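Local structure of AT-less polyketide synthase (Streptomyces platensis subsp. rosaceus, 4TKT) at residues D92-L97 / G160-I165; V133-M138 / S164-V169; R302-R307 / N433-V438. The protein probably catalyses, as a ketosynthase domain of an AT-less type I polyketide synthase in isomigrastatin biosynthesis, decarboxylative condensation that extends the polyketide chain. All blocks are in the same frame, centred on the assembly; numbering follows the deposited sequence.

Interaction 1: D92-L97 / G160-I165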
loop_
_atom_site.group_PDB
_atom_site.type_symbol
_atom_site.label_atom_id
_atom_site.label_comp_id
_atom_site.label_asym_id
_atom_site.label_seq_id
_atom_site.Cartn_x
_atom_site.Cartn_y
_atom_site.Cartn_z
ATOM N N ASP A 92 -4.205 -7.668 -17.501
ATOM C CA ASP A 92 -5.055 -6.938 -16.568
ATOM C C ASP A 92 -4.271 -5.862 -15.827
ATOM O O ASP A 92 -3.273 -6.160 -15.178
ATOM C CB ASP A 92 -5.703 -7.914 -15.577
ATOM C CG ASP A 92 -6.538 -7.214 -14.509
ATOM O OD1 ASP A 92 -7.064 -6.113 -14.768
ATOM O OD2 ASP A 92 -6.677 -7.780 -13.404
ATOM N N PRO A 93 -4.720 -4.601 -15.942
ATOM C CA PRO A 93 -4.113 -3.453 -15.261
ATOM C C PRO A 93 -3.891 -3.687 -13.770
ATOM O O PRO A 93 -2.941 -3.147 -13.205
ATOM C CB PRO A 93 -5.134 -2.341 -15.490
ATOM C CG PRO A 93 -5.740 -2.681 -16.796
ATOM C CD PRO A 93 -5.807 -4.184 -16.846
ATOM N N GLN A 94 -4.751 -4.486 -13.146
ATOM C CA GLN A 94 -4.601 -4.804 -11.731
ATOM C C GLN A 94 -3.319 -5.590 -11.475
ATOM O O GLN A 94 -2.630 -5.348 -10.486
ATOM C CB GLN A 94 -5.810 -5.587 -11.223
ATOM C CG GLN A 94 -7.094 -4.776 -11.189
ATOM C CD GLN A 94 -8.256 -5.548 -10.590
ATOM O OE1 GLN A 94 -9.118 -4.975 -9.919
ATOM N NE2 GLN A 94 -8.286 -6.855 -10.830
ATOM N N GLU A 95 -3.001 -6.528 -12.363
ATOM C CA GLU A 95 -1.735 -7.252 -12.280
ATOM C C GLU A 95 -0.564 -6.298 -12.486
ATOM O O GLU A 95 0.442 -6.368 -11.778
ATOM C CB GLU A 95 -1.668 -8.375 -13.316
ATOM C CG GLU A 95 -2.850 -9.321 -13.313
ATOM C CD GLU A 95 -2.786 -10.324 -14.449
ATOM O OE1 GLU A 95 -1.663 -10.635 -14.902
ATOM O OE2 GLU A 95 -3.854 -10.797 -14.892
ATOM N N ARG A 96 -0.699 -5.410 -13.465
ATOM C CA ARG A 96 0.364 -4.470 -13.797
ATOM C C ARG A 96 0.672 -3.535 -12.633
ATOM O O ARG A 96 1.833 -3.356 -12.266
ATOM C CB ARG A 96 -0.008 -3.653 -15.038
ATOM C CG ARG A 96 -0.083 -4.465 -16.326
ATOM C CD ARG A 96 -0.272 -3.553 -17.529
ATOM N NE ARG A 96 -1.556 -3.756 -18.192
ATOM C CZ ARG A 96 -2.175 -2.831 -18.917
ATOM N NH1 ARG A 96 -1.636 -1.630 -19.062
ATOM N NH2 ARG A 96 -3.338 -3.102 -19.492
ATOM N N LEU A 97 -0.368 -2.953 -12.045
ATOM C CA LEU A 97 -0.180 -1.986 -10.969
ATOM C C LEU A 97 0.290 -2.643 -9.674
ATOM O O LEU A 97 0.968 -2.010 -8.864
ATOM C CB LEU A 97 -1.471 -1.203 -10.715
ATOM C CG LEU A 97 -1.936 -0.285 -11.848
ATOM C CD1 LEU A 97 -2.915 0.759 -11.332
ATOM C CD2 LEU A 97 -0.754 0.381 -12.526
ATOM N N GLY A 160 -8.542 -13.465 -17.536
ATOM C CA GLY A 160 -9.204 -12.951 -16.352
ATOM C C GLY A 160 -8.909 -13.798 -15.130
ATOM O O GLY A 160 -9.825 -14.259 -14.450
ATOM N N SER A 161 -7.626 -14.006 -14.852
ATOM C CA SER A 161 -7.212 -14.824 -13.718
ATOM C C SER A 161 -6.720 -13.968 -12.562
ATOM O O SER A 161 -5.661 -13.349 -12.649
ATOM C CB SER A 161 -6.115 -15.804 -14.132
ATOM O OG SER A 161 -5.778 -16.657 -13.052
ATOM N N LEU A 162 -7.489 -13.949 -11.478
ATOM C CA LEU A 162 -7.129 -13.181 -10.292
ATOM C C LEU A 162 -5.854 -13.706 -9.640
ATOM O O LEU A 162 -5.129 -12.954 -8.989
ATOM C CB LEU A 162 -8.279 -13.193 -9.281
ATOM C CG LEU A 162 -9.512 -12.380 -9.681
ATOM C CD1 LEU A 162 -10.563 -12.422 -8.589
ATOM C CD2 LEU A 162 -9.123 -10.945 -9.995
ATOM N N ALA A 163 -5.583 -14.996 -9.824
ATOM C CA ALA A 163 -4.379 -15.618 -9.280
ATOM C C ALA A 163 -3.111 -14.982 -9.837
ATOM O O ALA A 163 -2.076 -14.956 -9.167
ATOM C CB ALA A 163 -4.377 -17.109 -9.569
ATOM N N SER A 164 -3.194 -14.478 -11.065
ATOM C CA SER A 164 -2.037 -13.891 -11.727
ATOM C C SER A 164 -1.507 -12.689 -10.965
ATOM O O SER A 164 -0.314 -12.402 -11.009
ATOM C CB SER A 164 -2.385 -13.487 -13.158
ATOM O OG SER A 164 -2.587 -14.633 -13.963
ATOM N N ILE A 165 -2.396 -11.991 -10.268
ATOM C CA ILE A 165 -2.004 -10.836 -9.472
ATOM C C ILE A 165 -0.923 -11.215 -8.463
ATOM O O ILE A 165 0.082 -10.520 -8.328
ATOM C CB ILE A 165 -3.213 -10.228 -8.736
ATOM C CG1 ILE A 165 -4.224 -9.689 -9.747
ATOM C CG2 ILE A 165 -2.771 -9.116 -7.801
ATOM C CD1 ILE A 165 -5.467 -9.112 -9.113
HETATM O O HOH W 1 0.885 -8.787 -10.464
#
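The carboxylate of E95 lies flat against S164, whose CB stands over the plane of the group: it is 3.4 Å from E95 OE1, equally close to CD and barely further from OE2. On the other flat group, the amide of Q94, the methyl CD1 of I165 sits above the plane beside NE2, at 4.0 Å from Q94 NE2. That NE2 also donates to D92 OD2 over 3.2 Å, meeting its syn lone pair from 21° out of the amide plane, and it has a second acceptor in Y139 O. The amide is thus gripped at its nitrogen, while Q94 OE1 accepts from L215 N. D92 in turn is the N-cap of helix 93-109, with OD1 taking a weak bond from Q94 N.

E95 reaches across with CG anti to the carbonyl carbon (chi1 -52°) and an extended chain, which lays E95 CG 3.8 Å from I165 CG1. Its OE1 forms a salt bridge with R168, one turn beyond S164. An alanine in place of E95 would probably leave the R168 guanidinium without this carboxylate and open a gap beside S164 CB and I165 CG1. Water 1 donates to E95 O at 2.8 Å and to I165 O at 2.9 Å. The chemistry is therefore mixed: a CB lying on a carboxylate face, aliphatic contact, a bridging water, and a charge on E95 probably offset by R168 on the helix of S164.

Interaction 2: V133-M138 / S164-V169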
loop_
_atom_site.group_PDB
_atom_site.type_symbol
_atom_site.label_atom_id
_atom_site.label_comp_id
_atom_site.label_asym_id
_atom_site.label_seq_id
_atom_site.Cartn_x
_atom_site.Cartn_y
_atom_site.Cartn_z
ATOM N N VAL A 133 3.364 -14.275 -1.038
ATOM C CA VAL A 133 2.594 -13.203 -1.659
ATOM C C VAL A 133 1.098 -13.455 -1.505
ATOM O O VAL A 133 0.569 -14.448 -2.002
ATOM C CB VAL A 133 2.939 -13.046 -3.155
ATOM C CG1 VAL A 133 2.207 -11.855 -3.745
ATOM C CG2 VAL A 133 4.441 -12.879 -3.334
ATOM N N PHE A 134 0.427 -12.548 -0.807
ATOM C CA PHE A 134 -0.994 -12.685 -0.521
ATOM C C PHE A 134 -1.736 -11.458 -1.010
ATOM O O PHE A 134 -1.633 -10.383 -0.421
ATOM C CB PHE A 134 -1.225 -12.886 0.976
ATOM C CG PHE A 134 -0.551 -14.103 1.530
ATOM C CD1 PHE A 134 0.776 -14.059 1.918
ATOM C CD2 PHE A 134 -1.240 -15.298 1.653
ATOM C CE1 PHE A 134 1.402 -15.179 2.421
ATOM C CE2 PHE A 134 -0.620 -16.422 2.155
ATOM C CZ PHE A 134 0.703 -16.362 2.540
ATOM N N ALA A 135 -2.483 -11.623 -2.095
ATOM C CA ALA A 135 -3.162 -10.503 -2.726
ATOM C C ALA A 135 -4.673 -10.616 -2.589
ATOM O O ALA A 135 -5.231 -11.708 -2.649
ATOM C CB ALA A 135 -2.770 -10.413 -4.190
ATOM N N GLY A 136 -5.332 -9.480 -2.402
ATOM C CA GLY A 136 -6.779 -9.441 -2.360
ATOM C C GLY A 136 -7.340 -8.691 -3.551
ATOM O O GLY A 136 -6.926 -7.567 -3.836
ATOM N N ALA A 137 -8.275 -9.319 -4.254
ATOM C CA ALA A 137 -8.947 -8.690 -5.386
ATOM C C ALA A 137 -10.288 -9.370 -5.614
ATOM O O ALA A 137 -10.467 -10.524 -5.233
ATOM C CB ALA A 137 -8.088 -8.766 -6.629
HETATM N N MSE A 138 -11.229 -8.666 -6.238
HETATM C CA MSE A 138 -12.563 -9.226 -6.419
HETATM C C MSE A 138 -13.146 -9.051 -7.824
HETATM O O MSE A 138 -14.131 -9.702 -8.164
HETATM C CB MSE A 138 -13.525 -8.622 -5.396
HETATM C CG MSE A 138 -13.729 -7.120 -5.516
HETATM SE SE MSE A 138 -15.075 -6.444 -4.260
HETATM C CE MSE A 138 -16.653 -7.337 -4.973
ATOM N N SER A 164 -3.194 -14.478 -11.065
ATOM C CA SER A 164 -2.037 -13.891 -11.727
ATOM C C SER A 164 -1.507 -12.689 -10.965
ATOM O O SER A 164 -0.314 -12.402 -11.009
ATOM C CB SER A 164 -2.385 -13.487 -13.158
ATOM O OG SER A 164 -2.587 -14.633 -13.963
ATOM N N ILE A 165 -2.396 -11.991 -10.268
ATOM C CA ILE A 165 -2.004 -10.836 -9.472
ATOM C C ILE A 165 -0.923 -11.215 -8.463
ATOM O O ILE A 165 0.082 -10.520 -8.328
ATOM C CB ILE A 165 -3.213 -10.228 -8.736
ATOM C CG1 ILE A 165 -4.224 -9.689 -9.747
ATOM C CG2 ILE A 165 -2.771 -9.116 -7.801
ATOM C CD1 ILE A 165 -5.467 -9.112 -9.113
ATOM N N ALA A 166 -1.120 -12.334 -7.775
ATOM C CA ALA A 166 -0.136 -12.803 -6.808
ATOM C C ALA A 166 0.983 -13.588 -7.483
ATOM O O ALA A 166 2.147 -13.484 -7.097
ATOM C CB ALA A 166 -0.806 -13.653 -5.744
ATOM N N ASN A 167 0.624 -14.373 -8.494
ATOM C CA ASN A 167 1.579 -15.258 -9.149
ATOM C C ASN A 167 2.660 -14.522 -9.936
ATOM O O ASN A 167 3.809 -14.960 -9.964
ATOM C CB ASN A 167 0.844 -16.232 -10.070
ATOM C CG ASN A 167 0.236 -17.398 -9.312
ATOM O OD1 ASN A 167 0.365 -17.493 -8.093
ATOM N ND2 ASN A 167 -0.434 -18.289 -10.031
ATOM N N ARG A 168 2.303 -13.410 -10.570
ATOM C CA ARG A 168 3.277 -12.651 -11.347
ATOM C C ARG A 168 4.286 -11.953 -10.449
ATOM O O ARG A 168 5.449 -11.804 -10.821
ATOM C CB ARG A 168 2.587 -11.627 -12.248
ATOM C CG ARG A 168 1.827 -12.266 -13.385
ATOM C CD ARG A 168 1.569 -11.295 -14.512
ATOM N NE ARG A 168 0.744 -11.909 -15.547
ATOM C CZ ARG A 168 1.201 -12.762 -16.458
ATOM N NH1 ARG A 168 2.484 -13.105 -16.465
ATOM N NH2 ARG A 168 0.375 -13.273 -17.361
ATOM N N VAL A 169 3.840 -11.524 -9.273
ATOM C CA VAL A 169 4.747 -10.925 -8.303
ATOM C C VAL A 169 5.731 -11.980 -7.808
ATOM O O VAL A 169 6.939 -11.752 -7.793
ATOM C CB VAL A 169 3.991 -10.309 -7.109
ATOM C CG1 VAL A 169 4.956 -9.904 -6.019
ATOM C CG2 VAL A 169 3.181 -9.109 -7.563
#
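I165 meets segment 133-138 with both branches, and its torsions assign one to each of two alanines. With chi1 at -64° CG1 lies beside the backbone N and CG2 anti to it, and I165 CG2 packs 3.8 Å from A135 CB; the other arm, extended through chi2 178°, carries I165 CD1 to 3.6 Å from A137 CB. At the other end of the contact V133 and V169 have the same rotamer, each with CG1 anti to its own backbone N. That setting turns V133 CG2 onto V169 CG1 at 4.0 Å, while V133 CG1 rests against A166, 3.7 Å from A166 O, and also meets its methyl.

A166 occupies the middle. Its methyl is 4.1 Å from A135 CB, and A135 and A166 are also the pair with the nearest CA atoms, 5.6 Å apart. Alanine on both sides is consistent with the close approach of the backbones here, with the axes of strand 133-136 and helix 164-169 coming to 7.7 Å. The bulkier valine and isoleucine contacts lie to the two sides of it. All six touching residues are buried and every side-chain pair is apolar, so the interface rests on van der Waals contact.

The two axes run nearly antiparallel, at 151°. Strand 129-136, helix 163-173 and strand 179-182, which is parallel to strand 129-136 and hydrogen-bonded to it through V133 and A135, make a beta-alpha-beta crossover, with helix 142-151 lying in the connection. On the reverse of the sheet F134 packs against helix 188-202, whereas I165 and V169 also touch F98 of helix 93-109, which packs on another flank of helix 163-173, and residues V213 and L209 of strand 208-214.

Interaction 3: R302-R307 / N433-V438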
loop_
_atom_site.group_PDB
_atom_site.type_symbol
_atom_site.label_atom_id
_atom_site.label_comp_id
_atom_site.label_asym_id
_atom_site.label_seq_id
_atom_site.Cartn_x
_atom_site.Cartn_y
_atom_site.Cartn_z
ATOM N N ARG A 302 -13.792 -8.883 18.697
ATOM C CA ARG A 302 -13.347 -9.448 19.966
ATOM C C ARG A 302 -12.302 -10.539 19.759
ATOM O O ARG A 302 -11.347 -10.646 20.529
ATOM C CB ARG A 302 -14.525 -10.018 20.757
ATOM C CG ARG A 302 -15.497 -8.987 21.302
ATOM C CD ARG A 302 -16.462 -9.636 22.283
ATOM N NE ARG A 302 -17.833 -9.167 22.106
ATOM C CZ ARG A 302 -18.777 -9.846 21.464
ATOM N NH1 ARG A 302 -18.507 -11.034 20.941
ATOM N NH2 ARG A 302 -19.996 -9.340 21.350
ATOM N N SER A 303 -12.489 -11.353 18.725
ATOM C CA SER A 303 -11.564 -12.445 18.433
ATOM C C SER A 303 -10.172 -11.915 18.126
ATOM O O SER A 303 -9.170 -12.485 18.561
ATOM C CB SER A 303 -12.069 -13.284 17.262
ATOM O OG SER A 303 -13.347 -13.823 17.545
ATOM N N ALA A 304 -10.117 -10.820 17.375
ATOM C CA ALA A 304 -8.846 -10.198 17.028
ATOM C C ALA A 304 -8.199 -9.609 18.274
ATOM O O ALA A 304 -6.990 -9.725 18.470
ATOM C CB ALA A 304 -9.044 -9.127 15.967
ATOM N N TRP A 305 -9.017 -8.985 19.114
ATOM C CA TRP A 305 -8.544 -8.418 20.372
ATOM C C TRP A 305 -7.940 -9.486 21.281
ATOM O O TRP A 305 -6.867 -9.287 21.848
ATOM C CB TRP A 305 -9.686 -7.700 21.093
ATOM C CG TRP A 305 -10.078 -6.400 20.458
ATOM C CD1 TRP A 305 -9.437 -5.760 19.438
ATOM C CD2 TRP A 305 -11.200 -5.579 20.806
ATOM N NE1 TRP A 305 -10.091 -4.591 19.128
ATOM C CE2 TRP A 305 -11.176 -4.457 19.954
ATOM C CE3 TRP A 305 -12.223 -5.683 21.754
ATOM C CZ2 TRP A 305 -12.134 -3.445 20.023
ATOM C CZ3 TRP A 305 -13.175 -4.680 21.819
ATOM C CH2 TRP A 305 -13.124 -3.576 20.958
ATOM N N ARG A 306 -8.627 -10.617 21.409
ATOM C CA ARG A 306 -8.153 -11.705 22.261
ATOM C C ARG A 306 -6.832 -12.261 21.741
ATOM O O ARG A 306 -5.908 -12.512 22.510
ATOM C CB ARG A 306 -9.199 -12.820 22.350
ATOM N N ARG A 307 -6.751 -12.442 20.429
ATOM C CA ARG A 307 -5.539 -12.946 19.797
ATOM C C ARG A 307 -4.396 -11.945 19.932
ATOM O O ARG A 307 -3.226 -12.325 19.998
ATOM C CB ARG A 307 -5.806 -13.259 18.325
ATOM C CG ARG A 307 -4.623 -13.838 17.570
ATOM C CD ARG A 307 -5.042 -15.080 16.804
ATOM N NE ARG A 307 -6.304 -14.874 16.098
ATOM C CZ ARG A 307 -7.090 -15.857 15.670
ATOM N NH1 ARG A 307 -6.746 -17.120 15.883
ATOM N NH2 ARG A 307 -8.221 -15.577 15.038
ATOM N N ASN A 433 -16.196 -10.901 7.156
ATOM C CA ASN A 433 -15.720 -9.807 7.991
ATOM C C ASN A 433 -14.275 -10.003 8.426
ATOM O O ASN A 433 -13.779 -11.128 8.488
ATOM C CB ASN A 433 -16.608 -9.654 9.223
ATOM C CG ASN A 433 -18.065 -9.471 8.868
ATOM O OD1 ASN A 433 -18.398 -8.824 7.875
ATOM N ND2 ASN A 433 -18.947 -10.045 9.678
ATOM N N ALA A 434 -13.601 -8.901 8.732
ATOM C CA ALA A 434 -12.225 -8.964 9.195
ATOM C C ALA A 434 -11.895 -7.787 10.103
ATOM O O ALA A 434 -12.394 -6.678 9.907
ATOM C CB ALA A 434 -11.268 -9.007 8.012
ATOM N N HIS A 435 -11.059 -8.040 11.103
ATOM C CA HIS A 435 -10.560 -6.980 11.966
ATOM C C HIS A 435 -9.080 -7.200 12.253
ATOM O O HIS A 435 -8.646 -8.326 12.498
ATOM C CB HIS A 435 -11.351 -6.915 13.272
ATOM C CG HIS A 435 -11.081 -5.685 14.080
ATOM N ND1 HIS A 435 -11.750 -4.497 13.875
ATOM C CD2 HIS A 435 -10.210 -5.455 15.091
ATOM C CE1 HIS A 435 -11.307 -3.591 14.727
ATOM N NE2 HIS A 435 -10.371 -4.145 15.476
ATOM N N VAL A 436 -8.309 -6.119 12.207
ATOM C CA VAL A 436 -6.873 -6.189 12.436
ATOM C C VAL A 436 -6.471 -5.222 13.543
ATOM O O VAL A 436 -6.947 -4.089 13.589
ATOM C CB VAL A 436 -6.087 -5.872 11.147
ATOM C CG1 VAL A 436 -4.598 -5.817 11.422
ATOM C CG2 VAL A 436 -6.383 -6.912 10.084
ATOM N N VAL A 437 -5.605 -5.683 14.441
ATOM C CA VAL A 437 -5.151 -4.874 15.567
ATOM C C VAL A 437 -3.683 -4.497 15.421
ATOM O O VAL A 437 -2.815 -5.369 15.376
ATOM C CB VAL A 437 -5.340 -5.614 16.899
ATOM C CG1 VAL A 437 -4.883 -4.743 18.057
ATOM C CG2 VAL A 437 -6.789 -6.031 17.071
ATOM N N VAL A 438 -3.403 -3.197 15.349
ATOM C CA VAL A 438 -2.030 -2.734 15.171
ATOM C C VAL A 438 -1.586 -1.758 16.261
ATOM O O VAL A 438 -2.388 -1.008 16.818
ATOM C CB VAL A 438 -1.830 -2.056 13.791
ATOM C CG1 VAL A 438 -2.251 -2.988 12.670
ATOM C CG2 VAL A 438 -2.600 -0.752 13.708
#
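A304, H435 and W305 bury the most surface here, and they form a small cluster between helix 294-308 and strand 432-439. A304 points its methyl at the strand: A304 CB is 3.6 Å from H435 O and 4.0 Å from H435 CD2. The second of these approaches comes at the edge of the imidazole, near the ring plane. So small a side chain is consistent with the close approach of the helix, with the short axes 7.7 Å apart at their nearest and inclined by 31°, running in roughly the same direction.

The imidazole of H435 stands out from the strand because CG is anti to the backbone N (chi1 -168°). Its far nitrogen approaches the indole, with H435 NE2 3.7 Å from W305 NE1. The two planes are almost perpendicular, at 85°, but the rings meet obliquely; the centroids of the W305 five-membered ring and the imidazole are 5.4 Å apart, and the two nitrogens do not bond to each other. The other ring nitrogen, ND1, is hydrogen-bonded to S425 OG on the adjacent strand 421-427, a bond that probably limits the ring's rotation.

W305 is flanked along its edge by V437, whose CG2 lies in the indole plane 3.6 Å from W305 CD1. The same methyl is 4.0 Å from A304 CB, so V437 closes the cluster beside both helix residues. F340 makes an edge-to-face pair with W305, tying helix 328-340 to the group, while A304 also touches A279 of strand 273-282.

Across the two segments, then, cohesion comes from methyl-to-methyl, methyl-to-ring, methyl-to-backbone and ring-to-ring contact. The polar bond that orients the imidazole is made within the sheet, to S425, and not to the helix.

Overall arrangement
Interactions 1 and 2 are neighbours, with centres 7 Å apart, and share S164 and I165 on helix 163-173: one flank of that helix meets helix 93-109 and another meets strand 129-136. The salt bridge from E95 to R168 joins them directly. Interaction 3 follows later in the chain, its centre 29 Å from that of interaction 1 and 23 Å from that of interaction 2, without touching either. Yet strands 129-136 and 432-439 belong to one mixed sheet, and both pack against helix 188-202. Interactions 2 and 3 therefore fasten outer helices to distant parts of the same sheet, consistent with the layered thiolase fold of ketosynthases, while interaction 1 joins helix 163-173 to the buried helix 93-109.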